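Local coordinates for protein endolysin 2638A (Staphylococcus phage 2638A, PDB 7AQH) that degrades the peptidoglycan of the staphylococcal host so that progeny phage are released, the part described being its C-terminal SH3b cell wall-binding domain, at residues Arg29-Gly32 with His37-Ala40; Trp65-Phe68 with Thr72-Met75. All coordinates share one frame; numbering follows the deposited sequence.

In the fold
Both contacts lie in the SH3b cell wall-binding domain, a small, helix-free domain with half its residues in strands, and they follow one another along the chain. Coming from the N terminus, strand 26-30 runs into the turn that interaction 1 closes, and strand 39-43 carries the chain back antiparallel to it. Strand 60-66 then enters the second turn, which interaction 2 closes before strand 72-77 departs. The two loops neither nest nor cross. They meet laterally, because strand 72-77 pairs with 60-66 and also with 26-30: R29 N lies 3.0 Å from Y74 O, probably hydrogen-bonded, which sets the two hairpins side by side in one curled antiparallel sheet.

Interaction 1. Residues Arg29-Gly32 with His37-Ala40; sequences RYKG and HPQA
R29 and Q39 face each other as an antiparallel non-hydrogen-bonded pair, CA to CA 4.3 Å, and beside them Y30 N donates a fairly straight bond to P38 O at 2.9 Å. The Y30 ring lies across A40: CB of the alanine stands over the ring centre, 3.3 Å from the centroid and 8° off the normal, in a close CH-pi contact, while A40 CA meets the CE2 corner of the same face. On the turn side, K31 and H37 cross at about a right angle. K31 CB sits over the middle of the imidazole, 3.7 Å from its centroid, and the lysine chain then leads out past the CD2-NE2 rim on the same side. In addition, H37 ND1 gives a long, weak but straight bond to G32 O (3.3 Å). The methylene over its face, with this weak bond, probably limits the ring's rotation. R29 reaches the segment 37-40 with its end: its chain, bent at chi2 (-70°), runs past P38 O and brings NH1 within 3.1 Å of H37 O, a weak bond whose N-H points well off the oxygen (131°). The carbonyls of H37 and P38 thus each take a donor from residues 29 and 30. Outside the pair, W34 meets H37 edge-to-face within the connecting loop. A40 continues the ladder by a backbone bond to T28, and Y30 and A40 both pack on V73, joining this exposed hairpin end to strand 72-77.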
loop_
_atom_site.group_PDB
_atom_site.type_symbol
_atom_site.label_atom_id
_atom_site.label_comp_id
_atom_site.label_asym_id
_atom_site.label_seq_id
_atom_site.Cartn_x
_atom_site.Cartn_y
_atom_site.Cartn_z
ATOM N N ARG A 29 7.930 -0.434 -0.315
ATOM C CA ARG A 29 8.647 -0.266 -1.570
ATOM C C ARG A 29 8.768 1.214 -1.907
ATOM O O ARG A 29 8.006 2.050 -1.416
ATOM C CB ARG A 29 7.944 -1.002 -2.720
ATOM C CG ARG A 29 7.758 -2.494 -2.497
ATOM C CD ARG A 29 9.080 -3.242 -2.565
ATOM N NE ARG A 29 8.924 -4.658 -2.244
ATOM C CZ ARG A 29 9.906 -5.552 -2.307
ATOM N NH1 ARG A 29 11.121 -5.180 -2.685
ATOM N NH2 ARG A 29 9.672 -6.819 -1.995
ATOM N N TYR A 30 9.744 1.531 -2.755
ATOM C CA TYR A 30 9.894 2.876 -3.289
ATOM C C TYR A 30 9.247 2.971 -4.674
ATOM O O TYR A 30 8.783 1.979 -5.245
ATOM C CB TYR A 30 11.377 3.271 -3.344
ATOM C CG TYR A 30 11.992 3.619 -1.999
ATOM C CD1 TYR A 30 11.480 4.649 -1.220
ATOM C CD2 TYR A 30 13.091 2.917 -1.510
ATOM C CE1 TYR A 30 12.037 4.968 0.009
ATOM C CE2 TYR A 30 13.654 3.231 -0.281
ATOM C CZ TYR A 30 13.123 4.256 0.473
ATOM O OH TYR A 30 13.684 4.564 1.692
ATOM N N LYS A 31 9.219 4.193 -5.213
ATOM C CA LYS A 31 8.790 4.461 -6.584
ATOM C C LYS A 31 7.300 4.224 -6.790
ATOM O O LYS A 31 6.577 5.149 -7.171
ATOM C CB LYS A 31 9.598 3.638 -7.588
ATOM C CG LYS A 31 11.086 3.989 -7.646
ATOM C CD LYS A 31 11.812 3.091 -8.634
ATOM C CE LYS A 31 11.501 3.519 -10.069
ATOM N NZ LYS A 31 12.358 2.794 -11.041
ATOM N N GLY A 32 6.824 3.000 -6.556
ATOM C CA GLY A 32 5.432 2.687 -6.793
ATOM C C GLY A 32 4.920 1.429 -6.116
ATOM O O GLY A 32 5.662 0.691 -5.461
ATOM N N HIS A 37 9.773 -3.166 -7.243
ATOM C CA HIS A 37 10.529 -1.961 -6.940
ATOM C C HIS A 37 11.453 -2.179 -5.747
ATOM O O HIS A 37 11.287 -3.131 -4.979
ATOM C CB HIS A 37 9.583 -0.796 -6.668
ATOM C CG HIS A 37 9.016 -0.176 -7.908
ATOM N ND1 HIS A 37 7.763 0.398 -7.949
ATOM C CD2 HIS A 37 9.536 -0.033 -9.150
ATOM C CE1 HIS A 37 7.534 0.863 -9.164
ATOM N NE2 HIS A 37 8.594 0.615 -9.912
ATOM N N PRO A 38 12.443 -1.305 -5.571
ATOM C CA PRO A 38 13.362 -1.446 -4.437
ATOM C C PRO A 38 12.626 -1.360 -3.107
ATOM O O PRO A 38 11.659 -0.610 -2.958
ATOM C CB PRO A 38 14.335 -0.275 -4.620
ATOM C CG PRO A 38 14.234 0.085 -6.071
ATOM C CD PRO A 38 12.809 -0.178 -6.446
ATOM N N GLN A 39 13.097 -2.141 -2.139
ATOM C CA GLN A 39 12.477 -2.156 -0.821
ATOM C C GLN A 39 12.818 -0.886 -0.052
ATOM O O GLN A 39 13.953 -0.405 -0.084
ATOM C CB GLN A 39 12.937 -3.384 -0.036
ATOM C CG GLN A 39 12.400 -3.451 1.384
ATOM C CD GLN A 39 12.721 -4.766 2.065
ATOM O OE1 GLN A 39 13.247 -5.689 1.442
ATOM N NE2 GLN A 39 12.412 -4.856 3.353
ATOM N N ALA A 40 11.819 -0.342 0.642
ATOM C CA ALA A 40 11.976 0.881 1.417
ATOM C C ALA A 40 12.023 0.641 2.919
ATOM O O ALA A 40 12.188 1.601 3.680
ATOM C CB ALA A 40 10.845 1.863 1.089
#

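Interaction 2. Residues Trp65-Phe68 with Thr72-Met75; sequences WETF and TVYM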
loop_
_atom_site.group_PDB
_atom_site.type_symbol
_atom_site.label_atom_id
_atom_site.label_comp_id
_atom_site.label_asym_id
_atom_site.label_seq_id
_atom_site.Cartn_x
_atom_site.Cartn_y
_atom_site.Cartn_z
ATOM N N TRP A 65 2.306 7.143 1.212
ATOM C CA TRP A 65 2.494 8.356 1.993
ATOM C C TRP A 65 3.883 8.894 1.697
ATOM O O TRP A 65 4.723 8.210 1.106
ATOM C CB TRP A 65 2.328 8.091 3.493
ATOM C CG TRP A 65 3.443 7.272 4.072
ATOM C CD1 TRP A 65 4.600 7.740 4.626
ATOM C CD2 TRP A 65 3.513 5.844 4.148
ATOM N NE1 TRP A 65 5.384 6.692 5.044
ATOM C CE2 TRP A 65 4.738 5.517 4.763
ATOM C CE3 TRP A 65 2.657 4.809 3.757
ATOM C CZ2 TRP A 65 5.129 4.201 4.996
ATOM C CZ3 TRP A 65 3.048 3.503 3.991
ATOM C CH2 TRP A 65 4.272 3.210 4.603
ATOM N N GLU A 66 4.118 10.133 2.113
ATOM C CA GLU A 66 5.426 10.752 1.981
ATOM C C GLU A 66 6.142 10.702 3.323
ATOM O O GLU A 66 5.530 10.923 4.373
ATOM C CB GLU A 66 5.305 12.198 1.496
ATOM C CG GLU A 66 4.834 12.336 0.056
ATOM C CD GLU A 66 3.324 12.252 -0.078
ATOM O OE1 GLU A 66 2.633 12.209 0.963
ATOM O OE2 GLU A 66 2.828 12.227 -1.225
ATOM N N THR A 67 7.440 10.414 3.285
ATOM C CA THR A 67 8.246 10.363 4.492
ATOM C C THR A 67 8.751 11.760 4.847
ATOM O O THR A 67 8.467 12.748 4.166
ATOM C CB THR A 67 9.409 9.387 4.312
ATOM O OG1 THR A 67 10.264 9.849 3.257
ATOM C CG2 THR A 67 8.891 7.999 3.965
ATOM N N PHE A 68 9.510 11.844 5.942
ATOM C CA PHE A 68 10.099 13.120 6.329
ATOM C C PHE A 68 11.073 13.602 5.271
ATOM O O PHE A 68 11.245 14.812 5.075
ATOM C CB PHE A 68 10.798 12.999 7.681
ATOM C CG PHE A 68 11.313 14.304 8.200
ATOM C CD1 PHE A 68 12.671 14.565 8.244
ATOM C CD2 PHE A 68 10.431 15.284 8.626
ATOM C CE1 PHE A 68 13.140 15.772 8.718
ATOM C CE2 PHE A 68 10.895 16.493 9.100
ATOM C CZ PHE A 68 12.252 16.738 9.146
ATOM N N THR A 72 8.248 8.988 -1.519
ATOM C CA THR A 72 6.940 8.355 -1.438
ATOM C C THR A 72 7.134 6.858 -1.232
ATOM O O THR A 72 7.927 6.227 -1.938
ATOM C CB THR A 72 6.110 8.624 -2.692
ATOM O OG1 THR A 72 5.845 10.027 -2.801
ATOM C CG2 THR A 72 4.791 7.874 -2.610
ATOM N N VAL A 73 6.422 6.298 -0.258
ATOM C CA VAL A 73 6.519 4.884 0.082
ATOM C C VAL A 73 5.161 4.230 -0.126
ATOM O O VAL A 73 4.130 4.779 0.279
ATOM C CB VAL A 73 7.004 4.671 1.532
ATOM C CG1 VAL A 73 7.060 3.187 1.859
ATOM C CG2 VAL A 73 8.364 5.322 1.741
ATOM N N TYR A 74 5.166 3.057 -0.751
ATOM C CA TYR A 74 3.958 2.290 -1.016
ATOM C C TYR A 74 3.976 1.006 -0.197
ATOM O O TYR A 74 5.016 0.350 -0.075
ATOM C CB TYR A 74 3.833 1.960 -2.505
ATOM C CG TYR A 74 3.804 3.178 -3.399
ATOM C CD1 TYR A 74 4.979 3.805 -3.788
ATOM C CD2 TYR A 74 2.601 3.694 -3.864
ATOM C CE1 TYR A 74 4.957 4.920 -4.605
ATOM C CE2 TYR A 74 2.570 4.807 -4.684
ATOM C CZ TYR A 74 3.751 5.415 -5.052
ATOM O OH TYR A 74 3.727 6.522 -5.868
ATOM N N MET A 75 2.818 0.648 0.358
ATOM C CA MET A 75 2.699 -0.525 1.210
ATOM C C MET A 75 1.481 -1.341 0.796
ATOM O O MET A 75 0.384 -0.779 0.627
ATOM C CB MET A 75 2.587 -0.120 2.686
ATOM C CG MET A 75 2.672 -1.286 3.656
ATOM S SD MET A 75 1.953 -0.911 5.267
ATOM C CE MET A 75 2.777 0.626 5.664
#
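W65 O accepts the shortest polar bond here, from V73 N at 2.9 Å and nearly straight (170°); the CA-H of T72 also comes close to this oxygen. The return bond, W65 N to V73 O at 3.1 Å, completes the antiparallel hydrogen-bonded pair W65-V73. One step toward the turn, E66 and T72 form a non-hydrogen-bonded pair with CA atoms 4.4 Å apart. The side chains divide between the two faces of the sheet. On one, the W65 indole lies alongside V73: its CG sits between the backbone N and the carbonyl carbon (chi1 70°), which folds the ring back over the partner strand. V73 CB stands above one face of the six-membered ring, offset toward its rim and 4.2 Å from the centroid, and V73 CG1 touches CZ2 at 3.8 Å. M75 crosses the far end of the indole obliquely, its CB 3.9 Å from CZ3. The other valine branch, CG2, meets the methyl of T67 at 3.5 Å, the two side chains crossing at about a right angle. On the opposite face E66 and T72 point the same way, and the glutamate CG, ahead of a bend at chi2, lies against the threonine hydroxyl. T67 OG1 turns into the loop, with weak bonds to E69 N and E71 O. Beyond the pair, V73 meets T28 on the neighbouring strand 26-30, while M75 touches L43 and both W65 and M75 pack on I49, bringing in strands 39-43 and 48-51. This is a beta hairpin of strands 60-66 and 72-77 within the curled antiparallel sheet of an SH3b domain, its W65, V73 and M75 side lining the interior.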